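Local coordinates for 14L protein (Yaba-like disease virus, PDB 4EKX) that probably acts as a viral decoy that binds the host cytokine interleukin-18, through a compact immunoglobulin-like beta-sandwich domain, at residues H10-V13 / K18-L21; G25-Y28 / F32-V35; K88-L93 / P99-V104. The protein carries 2 engineered substitutions. All coordinates share one frame; numbering follows the deposited sequence.

Contact 1: H10-V13 / K18-L21; sequences HVPV and KVVL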
ATOM      1  N   HIS D  10      -5.638   8.805   2.675  1.00 30.49           N
ATOM      2  CA  HIS D  10      -4.842   9.189   1.521  1.00 28.57           C
ATOM      3  C   HIS D  10      -5.742   9.250   0.301  1.00 31.06           C
ATOM      4  O   HIS D  10      -6.546   8.344   0.073  1.00 30.05           O
ATOM      5  CB  HIS D  10      -3.718   8.203   1.260  1.00 23.42           C
ATOM      6  CG  HIS D  10      -2.524   8.414   2.136  1.00 28.77           C
ATOM      7  ND1 HIS D  10      -2.554   8.192   3.501  1.00 29.09           N
ATOM      8  CD2 HIS D  10      -1.279   8.852   1.850  1.00 27.95           C
ATOM      9  CE1 HIS D  10      -1.364   8.465   4.009  1.00 29.71           C
ATOM     10  NE2 HIS D  10      -0.574   8.872   3.028  1.00 29.24           N
ATOM     11  N   VAL D  11      -5.612  10.325  -0.470  1.00 30.57           N
ATOM     12  CA  VAL D  11      -6.408  10.482  -1.683  1.00 34.53           C
ATOM     13  C   VAL D  11      -5.501  10.694  -2.889  1.00 31.74           C
ATOM     14  O   VAL D  11      -4.375  11.184  -2.753  1.00 33.31           O
ATOM     15  CB  VAL D  11      -7.394  11.678  -1.584  1.00 33.45           C
ATOM     16  CG1 VAL D  11      -8.446  11.421  -0.509  1.00 36.04           C
ATOM     17  CG2 VAL D  11      -6.638  12.971  -1.307  1.00 35.18           C
ATOM     18  N   PRO D  12      -5.984  10.322  -4.083  1.00 33.20           N
ATOM     19  CA  PRO D  12      -5.159  10.609  -5.262  1.00 35.25           C
ATOM     20  C   PRO D  12      -5.249  12.090  -5.630  1.00 37.04           C
ATOM     21  O   PRO D  12      -6.319  12.695  -5.473  1.00 36.78           O
ATOM     22  CB  PRO D  12      -5.789   9.739  -6.351  1.00 33.32           C
ATOM     23  CG  PRO D  12      -7.246   9.657  -5.965  1.00 30.34           C
ATOM     24  CD  PRO D  12      -7.278   9.698  -4.433  1.00 31.62           C
ATOM     25  N   VAL D  13      -4.140  12.659  -6.096  1.00 33.45           N
ATOM     26  CA  VAL D  13      -4.083  14.073  -6.460  1.00 38.92           C
ATOM     27  C   VAL D  13      -4.912  14.390  -7.701  1.00 42.23           C
ATOM     28  O   VAL D  13      -5.252  15.544  -7.951  1.00 39.28           O
ATOM     29  CB  VAL D  13      -2.640  14.547  -6.691  1.00 34.57           C
ATOM     30  CG1 VAL D  13      -1.827  14.395  -5.408  1.00 35.32           C
ATOM     31  CG2 VAL D  13      -1.998  13.771  -7.827  1.00 38.64           C
ATOM     32  N   LYS D  18     -10.900   4.870 -12.111  1.00 42.94           N
ATOM     33  CA  LYS D  18     -11.070   4.138 -10.865  1.00 42.92           C
ATOM     34  C   LYS D  18     -10.309   4.861  -9.768  1.00 43.11           C
ATOM     35  O   LYS D  18      -9.087   4.888  -9.778  1.00 49.53           O
ATOM     36  CB  LYS D  18     -10.543   2.718 -11.014  1.00 46.95           C
ATOM     37  CG  LYS D  18     -10.564   1.897  -9.740  1.00 47.55           C
ATOM     38  CD  LYS D  18     -10.322   0.434 -10.045  1.00 55.54           C
ATOM     39  CE  LYS D  18     -10.024  -0.355  -8.787  1.00 63.33           C
ATOM     40  NZ  LYS D  18      -9.528  -1.722  -9.100  1.00 71.36           N
ATOM     41  N   VAL D  19     -11.035   5.462  -8.836  1.00 40.74           N
ATOM     42  CA  VAL D  19     -10.419   6.262  -7.770  1.00 39.54           C
ATOM     43  C   VAL D  19     -10.419   5.488  -6.458  1.00 36.66           C
ATOM     44  O   VAL D  19     -11.446   4.976  -6.036  1.00 37.63           O
ATOM     45  CB  VAL D  19     -11.170   7.610  -7.575  1.00 34.95           C
ATOM     46  CG1 VAL D  19     -10.856   8.236  -6.226  1.00 35.47           C
ATOM     47  CG2 VAL D  19     -10.834   8.577  -8.726  1.00 35.35           C
ATOM     48  N   VAL D  20      -9.259   5.404  -5.812  1.00 31.65           N
ATOM     49  CA  VAL D  20      -9.166   4.685  -4.545  1.00 31.61           C
ATOM     50  C   VAL D  20      -8.744   5.627  -3.429  1.00 30.29           C
ATOM     51  O   VAL D  20      -7.743   6.330  -3.562  1.00 32.96           O
ATOM     52  CB  VAL D  20      -8.124   3.549  -4.616  1.00 35.73           C
ATOM     53  CG1 VAL D  20      -8.031   2.829  -3.266  1.00 37.30           C
ATOM     54  CG2 VAL D  20      -8.475   2.573  -5.731  1.00 40.90           C
ATOM     55  N   LEU D  21      -9.534   5.655  -2.357  1.00 33.22           N
ATOM     56  CA  LEU D  21      -9.174   6.378  -1.143  1.00 29.75           C
ATOM     57  C   LEU D  21      -8.788   5.345  -0.120  1.00 30.52           C
ATOM     58  O   LEU D  21      -9.486   4.344   0.051  1.00 38.22           O
ATOM     59  CB  LEU D  21     -10.352   7.194  -0.609  1.00 30.47           C
ATOM     60  CG  LEU D  21     -11.175   7.928  -1.691  1.00 34.35           C
ATOM     61  CD1 LEU D  21     -12.248   8.784  -1.032  1.00 38.03           C
ATOM     62  CD2 LEU D  21     -10.276   8.776  -2.587  1.00 40.68           C
TER

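Contact 2: G25-Y28 / F32-V35; sequences GDSY and FSYV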
ATOM      1  N   GLY D  25      -6.295   3.438  10.154  1.00 32.68           N
ATOM      2  CA  GLY D  25      -6.350   3.845  11.539  1.00 32.69           C
ATOM      3  C   GLY D  25      -5.073   3.460  12.264  1.00 39.81           C
ATOM      4  O   GLY D  25      -4.305   2.612  11.810  1.00 38.85           O
ATOM      5  N   ASP D  26      -4.847   4.104  13.402  1.00 38.02           N
ATOM      6  CA  ASP D  26      -3.758   3.743  14.281  1.00 43.22           C
ATOM      7  C   ASP D  26      -4.371   3.686  15.681  1.00 48.19           C
ATOM      8  O   ASP D  26      -4.909   4.679  16.160  1.00 48.91           O
ATOM      9  CB  ASP D  26      -2.655   4.797  14.191  1.00 46.18           C
ATOM     10  CG  ASP D  26      -1.353   4.328  14.792  1.00 64.43           C
ATOM     11  OD1 ASP D  26      -1.394   3.599  15.803  1.00 63.35           O
ATOM     12  OD2 ASP D  26      -0.289   4.688  14.248  1.00 74.57           O
ATOM     13  N   SER D  27      -4.350   2.512  16.300  1.00 48.07           N
ATOM     14  CA  SER D  27      -4.904   2.358  17.646  1.00 44.93           C
ATOM     15  C   SER D  27      -4.113   1.353  18.459  1.00 51.40           C
ATOM     16  O   SER D  27      -3.743   0.293  17.962  1.00 51.92           O
ATOM     17  CB  SER D  27      -6.376   1.927  17.597  1.00 40.43           C
ATOM     18  OG  SER D  27      -6.839   1.630  18.917  1.00 48.04           O
ATOM     19  N   TYR D  28      -3.876   1.684  19.723  1.00 48.27           N
ATOM     20  CA  TYR D  28      -3.146   0.793  20.609  1.00 49.49           C
ATOM     21  C   TYR D  28      -4.034  -0.325  21.165  1.00 59.60           C
ATOM     22  O   TYR D  28      -3.549  -1.244  21.832  1.00 57.00           O
ATOM     23  CB  TYR D  28      -2.472   1.595  21.717  1.00 51.11           C
ATOM     24  CG  TYR D  28      -3.394   2.362  22.640  1.00 57.68           C
ATOM     25  CD1 TYR D  28      -3.869   1.777  23.808  1.00 60.12           C
ATOM     26  CD2 TYR D  28      -3.749   3.683  22.379  1.00 53.40           C
ATOM     27  CE1 TYR D  28      -4.687   2.465  24.674  1.00 65.27           C
ATOM     28  CE2 TYR D  28      -4.585   4.385  23.247  1.00 59.58           C
ATOM     29  CZ  TYR D  28      -5.046   3.764  24.394  1.00 65.90           C
ATOM     30  OH  TYR D  28      -5.867   4.423  25.291  1.00 63.43           O
ATOM     31  N   PHE D  32      -9.086  -4.811  19.044  1.00 43.67           N
ATOM     32  CA  PHE D  32     -10.407  -4.208  18.963  1.00 36.85           C
ATOM     33  C   PHE D  32     -10.329  -2.838  18.315  1.00 38.54           C
ATOM     34  O   PHE D  32     -10.651  -1.831  18.939  1.00 38.49           O
ATOM     35  CB  PHE D  32     -11.018  -4.076  20.361  1.00 39.63           C
ATOM     36  CG  PHE D  32     -11.394  -5.392  20.990  1.00 45.76           C
ATOM     37  CD1 PHE D  32     -12.422  -6.162  20.458  1.00 46.13           C
ATOM     38  CD2 PHE D  32     -10.735  -5.851  22.121  1.00 54.14           C
ATOM     39  CE1 PHE D  32     -12.775  -7.372  21.033  1.00 46.53           C
ATOM     40  CE2 PHE D  32     -11.085  -7.059  22.709  1.00 47.38           C
ATOM     41  CZ  PHE D  32     -12.104  -7.824  22.159  1.00 48.99           C
ATOM     42  N   SER D  33      -9.887  -2.788  17.065  1.00 34.08           N
ATOM     43  CA  SER D  33      -9.923  -1.523  16.349  1.00 32.21           C
ATOM     44  C   SER D  33     -10.171  -1.779  14.886  1.00 32.33           C
ATOM     45  O   SER D  33      -9.701  -2.761  14.327  1.00 34.48           O
ATOM     46  CB  SER D  33      -8.625  -0.736  16.531  1.00 39.83           C
ATOM     47  OG  SER D  33      -7.519  -1.516  16.132  1.00 44.00           O
ATOM     48  N   TYR D  34     -10.943  -0.901  14.276  1.00 29.81           N
ATOM     49  CA  TYR D  34     -11.244  -1.070  12.870  1.00 28.18           C
ATOM     50  C   TYR D  34     -11.633   0.261  12.266  1.00 26.05           C
ATOM     51  O   TYR D  34     -12.006   1.177  12.988  1.00 30.55           O
ATOM     52  CB  TYR D  34     -12.330  -2.144  12.666  1.00 30.33           C
ATOM     53  CG  TYR D  34     -13.547  -2.084  13.573  1.00 36.64           C
ATOM     54  CD1 TYR D  34     -13.501  -2.576  14.876  1.00 42.72           C
ATOM     55  CD2 TYR D  34     -14.777  -1.599  13.100  1.00 38.39           C
ATOM     56  CE1 TYR D  34     -14.622  -2.547  15.689  1.00 42.13           C
ATOM     57  CE2 TYR D  34     -15.900  -1.572  13.908  1.00 34.81           C
ATOM     58  CZ  TYR D  34     -15.820  -2.042  15.200  1.00 43.46           C
ATOM     59  OH  TYR D  34     -16.941  -2.017  16.000  1.00 44.58           O
ATOM     60  N   VAL D  35     -11.524   0.365  10.944  1.00 25.97           N
ATOM     61  CA  VAL D  35     -11.968   1.556  10.232  1.00 29.41           C
ATOM     62  C   VAL D  35     -12.953   1.189   9.124  1.00 27.61           C
ATOM     63  O   VAL D  35     -12.959   0.069   8.615  1.00 26.73           O
ATOM     64  CB  VAL D  35     -10.790   2.357   9.629  1.00 26.05           C
ATOM     65  CG1 VAL D  35      -9.883   2.913  10.742  1.00 26.33           C
ATOM     66  CG2 VAL D  35      -9.988   1.491   8.653  1.00 29.56           C
TER

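Contact 3: K88-L93 / P99-V104; sequences KLTCVL and PLKESV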
ATOM      1  N   LYS D  88     -19.389  14.525   0.913  1.00 42.63           N
ATOM      2  CA  LYS D  88     -18.513  14.428   2.082  1.00 38.21           C
ATOM      3  C   LYS D  88     -18.314  12.967   2.470  1.00 37.62           C
ATOM      4  O   LYS D  88     -19.249  12.299   2.910  1.00 40.14           O
ATOM      5  CB  LYS D  88     -19.069  15.223   3.268  1.00 42.43           C
ATOM      6  CG  LYS D  88     -18.137  15.233   4.491  1.00 41.02           C
ATOM      7  CD  LYS D  88     -18.705  16.111   5.592  1.00 53.07           C
ATOM      8  CE  LYS D  88     -17.863  16.038   6.852  1.00 53.87           C
ATOM      9  NZ  LYS D  88     -18.437  16.868   7.942  1.00 58.38           N
ATOM     10  N   LEU D  89     -17.083  12.479   2.323  1.00 35.79           N
ATOM     11  CA  LEU D  89     -16.775  11.082   2.588  1.00 32.08           C
ATOM     12  C   LEU D  89     -15.991  10.954   3.897  1.00 32.65           C
ATOM     13  O   LEU D  89     -14.936  11.562   4.063  1.00 34.83           O
ATOM     14  CB  LEU D  89     -15.977  10.484   1.425  1.00 33.10           C
ATOM     15  CG  LEU D  89     -16.586  10.710   0.030  1.00 35.05           C
ATOM     16  CD1 LEU D  89     -15.628  10.235  -1.061  1.00 36.84           C
ATOM     17  CD2 LEU D  89     -17.927  10.013  -0.103  1.00 33.17           C
ATOM     18  N   THR D  90     -16.517  10.168   4.824  1.00 30.71           N
ATOM     19  CA  THR D  90     -15.914  10.074   6.151  1.00 30.09           C
ATOM     20  C   THR D  90     -15.328   8.701   6.433  1.00 27.93           C
ATOM     21  O   THR D  90     -15.978   7.685   6.204  1.00 29.36           O
ATOM     22  CB  THR D  90     -16.958  10.400   7.237  1.00 30.40           C
ATOM     23  OG1 THR D  90     -17.424  11.742   7.057  1.00 32.38           O
ATOM     24  CG2 THR D  90     -16.361  10.246   8.642  1.00 31.71           C
ATOM     25  N   CYS D  91     -14.092   8.665   6.925  1.00 27.09           N
ATOM     26  CA  CYS D  91     -13.575   7.421   7.494  1.00 29.06           C
ATOM     27  C   CYS D  91     -13.569   7.464   9.021  1.00 29.46           C
ATOM     28  O   CYS D  91     -13.155   8.447   9.630  1.00 30.74           O
ATOM     29  CB  CYS D  91     -12.197   7.032   6.962  1.00 38.69           C
ATOM     30  SG  CYS D  91     -11.761   5.346   7.540  1.00 37.84           S
ATOM     31  N   VAL D  92     -14.042   6.381   9.624  1.00 27.12           N
ATOM     32  CA  VAL D  92     -14.252   6.327  11.062  1.00 28.25           C
ATOM     33  C   VAL D  92     -13.340   5.277  11.664  1.00 30.26           C
ATOM     34  O   VAL D  92     -13.242   4.170  11.145  1.00 29.91           O
ATOM     35  CB  VAL D  92     -15.703   5.950  11.402  1.00 27.83           C
ATOM     36  CG1 VAL D  92     -15.947   6.025  12.930  1.00 31.19           C
ATOM     37  CG2 VAL D  92     -16.679   6.842  10.640  1.00 38.50           C
ATOM     38  N   LEU D  93     -12.678   5.635  12.758  1.00 29.02           N
ATOM     39  CA  LEU D  93     -11.970   4.657  13.574  1.00 33.31           C
ATOM     40  C   LEU D  93     -12.837   4.272  14.761  1.00 30.21           C
ATOM     41  O   LEU D  93     -13.274   5.130  15.525  1.00 30.72           O
ATOM     42  CB  LEU D  93     -10.636   5.222  14.079  1.00 30.55           C
ATOM     43  CG  LEU D  93      -9.993   4.398  15.206  1.00 34.48           C
ATOM     44  CD1 LEU D  93      -9.492   3.059  14.684  1.00 31.64           C
ATOM     45  CD2 LEU D  93      -8.855   5.171  15.878  1.00 36.68           C
ATOM     46  N   PRO D  99     -15.164   7.332  19.070  1.00 34.33           N
ATOM     47  CA  PRO D  99     -14.797   7.196  17.651  1.00 32.87           C
ATOM     48  C   PRO D  99     -14.046   8.420  17.113  1.00 33.75           C
ATOM     49  O   PRO D  99     -14.298   9.551  17.546  1.00 36.94           O
ATOM     50  CB  PRO D  99     -16.157   7.044  16.955  1.00 33.58           C
ATOM     51  CG  PRO D  99     -17.095   6.574  18.047  1.00 38.27           C
ATOM     52  CD  PRO D  99     -16.619   7.258  19.281  1.00 37.05           C
ATOM     53  N   LEU D 100     -13.111   8.179  16.202  1.00 32.12           N
ATOM     54  CA  LEU D 100     -12.366   9.249  15.539  1.00 36.99           C
ATOM     55  C   LEU D 100     -12.772   9.279  14.078  1.00 37.33           C
ATOM     56  O   LEU D 100     -12.994   8.228  13.472  1.00 37.23           O
ATOM     57  CB  LEU D 100     -10.851   9.028  15.640  1.00 38.21           C
ATOM     58  CG  LEU D 100     -10.200   9.148  17.017  1.00 44.64           C
ATOM     59  CD1 LEU D 100      -8.680   9.058  16.876  1.00 41.41           C
ATOM     60  CD2 LEU D 100     -10.606  10.451  17.690  1.00 44.38           C
ATOM     61  N   LYS D 101     -12.879  10.483  13.518  1.00 37.78           N
ATOM     62  CA  LYS D 101     -13.295  10.649  12.124  1.00 29.83           C
ATOM     63  C   LYS D 101     -12.373  11.579  11.364  1.00 37.45           C
ATOM     64  O   LYS D 101     -11.830  12.540  11.914  1.00 35.52           O
ATOM     65  CB  LYS D 101     -14.713  11.226  12.040  1.00 33.26           C
ATOM     66  CG  LYS D 101     -15.812  10.352  12.618  1.00 35.61           C
ATOM     67  CD  LYS D 101     -17.128  11.128  12.641  1.00 42.81           C
ATOM     68  CE  LYS D 101     -18.247  10.354  13.329  1.00 47.63           C
ATOM     69  NZ  LYS D 101     -19.535  11.127  13.307  1.00 45.03           N
ATOM     70  N   GLU D 102     -12.207  11.278  10.083  1.00 34.18           N
ATOM     71  CA  GLU D 102     -11.604  12.196   9.141  1.00 31.81           C
ATOM     72  C   GLU D 102     -12.474  12.175   7.895  1.00 29.87           C
ATOM     73  O   GLU D 102     -13.100  11.162   7.582  1.00 34.16           O
ATOM     74  CB  GLU D 102     -10.170  11.770   8.803  1.00 35.51           C
ATOM     75  CG  GLU D 102      -9.441  12.757   7.921  1.00 43.30           C
ATOM     76  CD  GLU D 102      -9.252  14.103   8.598  1.00 65.02           C
ATOM     77  OE1 GLU D 102      -8.975  14.128   9.818  1.00 67.84           O
ATOM     78  OE2 GLU D 102      -9.391  15.137   7.910  1.00 72.50           O
ATOM     79  N   SER D 103     -12.518  13.285   7.171  1.00 32.48           N
ATOM     80  CA  SER D 103     -13.381  13.341   6.002  1.00 34.72           C
ATOM     81  C   SER D 103     -12.704  14.072   4.864  1.00 38.33           C
ATOM     82  O   SER D 103     -11.695  14.751   5.057  1.00 38.39           O
ATOM     83  CB  SER D 103     -14.727  13.995   6.343  1.00 43.55           C
ATOM     84  OG  SER D 103     -14.560  15.353   6.708  1.00 47.42           O
ATOM     85  N   VAL D 104     -13.262  13.908   3.670  1.00 30.59           N
ATOM     86  CA  VAL D 104     -12.739  14.576   2.491  1.00 31.37           C
ATOM     87  C   VAL D 104     -13.862  14.795   1.488  1.00 38.21           C
ATOM     88  O   VAL D 104     -14.797  13.994   1.396  1.00 34.86           O
ATOM     89  CB  VAL D 104     -11.590  13.757   1.836  1.00 36.20           C
ATOM     90  CG1 VAL D 104     -12.084  12.386   1.389  1.00 35.44           C
ATOM     91  CG2 VAL D 104     -10.974  14.525   0.665  1.00 37.13           C
TER

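Contact 1: H10-V13 / K18-L21
Pro12 meets Val19, Val20 and Leu21 with the CG and CD side of its pyrrolidine ring. CD lies 3.5 Å from Val20 O and 3.6 Å from Leu21 CD2, while CG approaches Val19 CG1 at 3.9 Å; both apolar side chains cross the ring at about a right angle. The imidazole of His10, the aromatic ring of the contact, leads away from 18-21, and its NE2 is hydrogen-bonded to Val20 O of the second subunit. Leu21, with CG anti to the carbonyl carbon (chi1 -42°), places CD2 against both Pro12 CD and, at 3.8 Å, Val11 CG1. No hydrogen bond joins the two segments. Their strand axes come no closer than 5.9 Å, and the backbones meet through a CA-H...O contact from Leu21 CA to His10 O at 3.5 Å. His10 still forms backbone hydrogen bonds with Glu22, further along strand 18-26, and residues 10-12 also pair in an antiparallel ladder with a strand of the second subunit. Helix 106-110 covers the inner side: Leu106 touches Val11 and Leu21, Trp110 packs on Val19 and its NE1 is hydrogen-bonded to Pro12 O; strand 72-78 flanks 18-21 through backbone hydrogen bonds of Leu77 with Val19 and Leu75 with Leu21.

Contact 2: G25-Y28 / F32-V35
Ser27 and Ser33 face each other across the contact, and Gly25 faces Val35; both meetings are van der Waals contacts, with no hydrogen bond between the segments. Among the serines it is the methylenes that touch, CB of Ser27 lying 3.6 Å from CB of Ser33, and the hydroxyls turn to other partners. At the second meeting, Val35 directs CG1 onto the glycine backbone, 3.7 Å from Gly25 N and equally near Gly25 CA; its chi1 of -64° sets CG1 anti to the carbonyl carbon. Glycine offers no side chain here, so the methyl reaches the main chain itself.

The serine hydroxyls bond to the intervening turn and to Asp95. Ser27 OG, anti to its own N (chi1 173°), is shared between Asp95 OD2 and Phe29 N, and Ser33 OG is bonded to Phe29 O. Together these hydroxyls fasten the turn from both ends. Tyr28 and Tyr34 point away, and each hydroxyl is hydrogen-bonded to the chain of another protein in the assembly. Strands 18-26 and 34-39 belong to different sheets, which makes this a beta arch, the crossing from one sheet to the other that is characteristic of immunoglobulin-like sandwiches.

Contact 3: K88-L93 / P99-V104
Leu89, Cys91 and Leu93 each exchange two backbone hydrogen bonds with Val104, Glu102 and Leu100 respectively, six in all. The shortest runs from Leu93 N to Leu100 O at 2.7 Å, nearly straight at 168°; its return, from Leu100 N to Leu93 O, is 3.1 Å and falls on a lone pair in the carbonyl plane. Cys91 N reaches Glu102 O at 2.8 Å. In the non-hydrogen-bonded pairs the chains come closer, Thr90 CA and Ser103 CA being 4.1 Å apart, and CA-H...O contacts fill in, such as Ser103 CA to Leu89 O at 3.1 Å.

On the face of Thr90 and Val92, Lys101 runs extended alongside Val92, Lys101 CB lying 3.9 Å from Thr90 CG2. At the end of the strand Lys88, with CG anti to its N (chi1 -176°) and an extended chain, brings CE beside Ser103 OG at 3.4 Å. Leu93 and Leu100 lie side by side on the other face, CD2 of Leu93 to CD1 of Leu100 at 4.0 Å. Here too Cys91 forms its disulfide with Cys23 of the opposing sheet. Strand 100-104 is outermost in its sheet within this chain; strand 34-39 pairs with the far side of 89-94, Val7 and Ile9 of strand 6-12 touch the inner face, and helix 106-110 packs on Leu89 and Val104.

Overall arrangement
Contact 3 is the regular part of the fold, a fully bonded hairpin, whereas contacts 1 and 2 are buried meetings made mainly by van der Waals packing, with no hydrogen bond across them. Contacts 1 and 2 both use strand 18-26, at ends whose contact centres lie about 21 Å apart: one joins neighbours of a single sheet, the other passes between the two sheets. Contact 3 completes the second sheet, and its inner residues reach both others, Leu89 against Leu21 and Cys91 and Leu93 against Val35. Its outer face mixes the exposed Lys101 with Val92, which packs on the other protein. Contacts 1 and 3 touch the second subunit; contacts 2 and 3 touch the other protein.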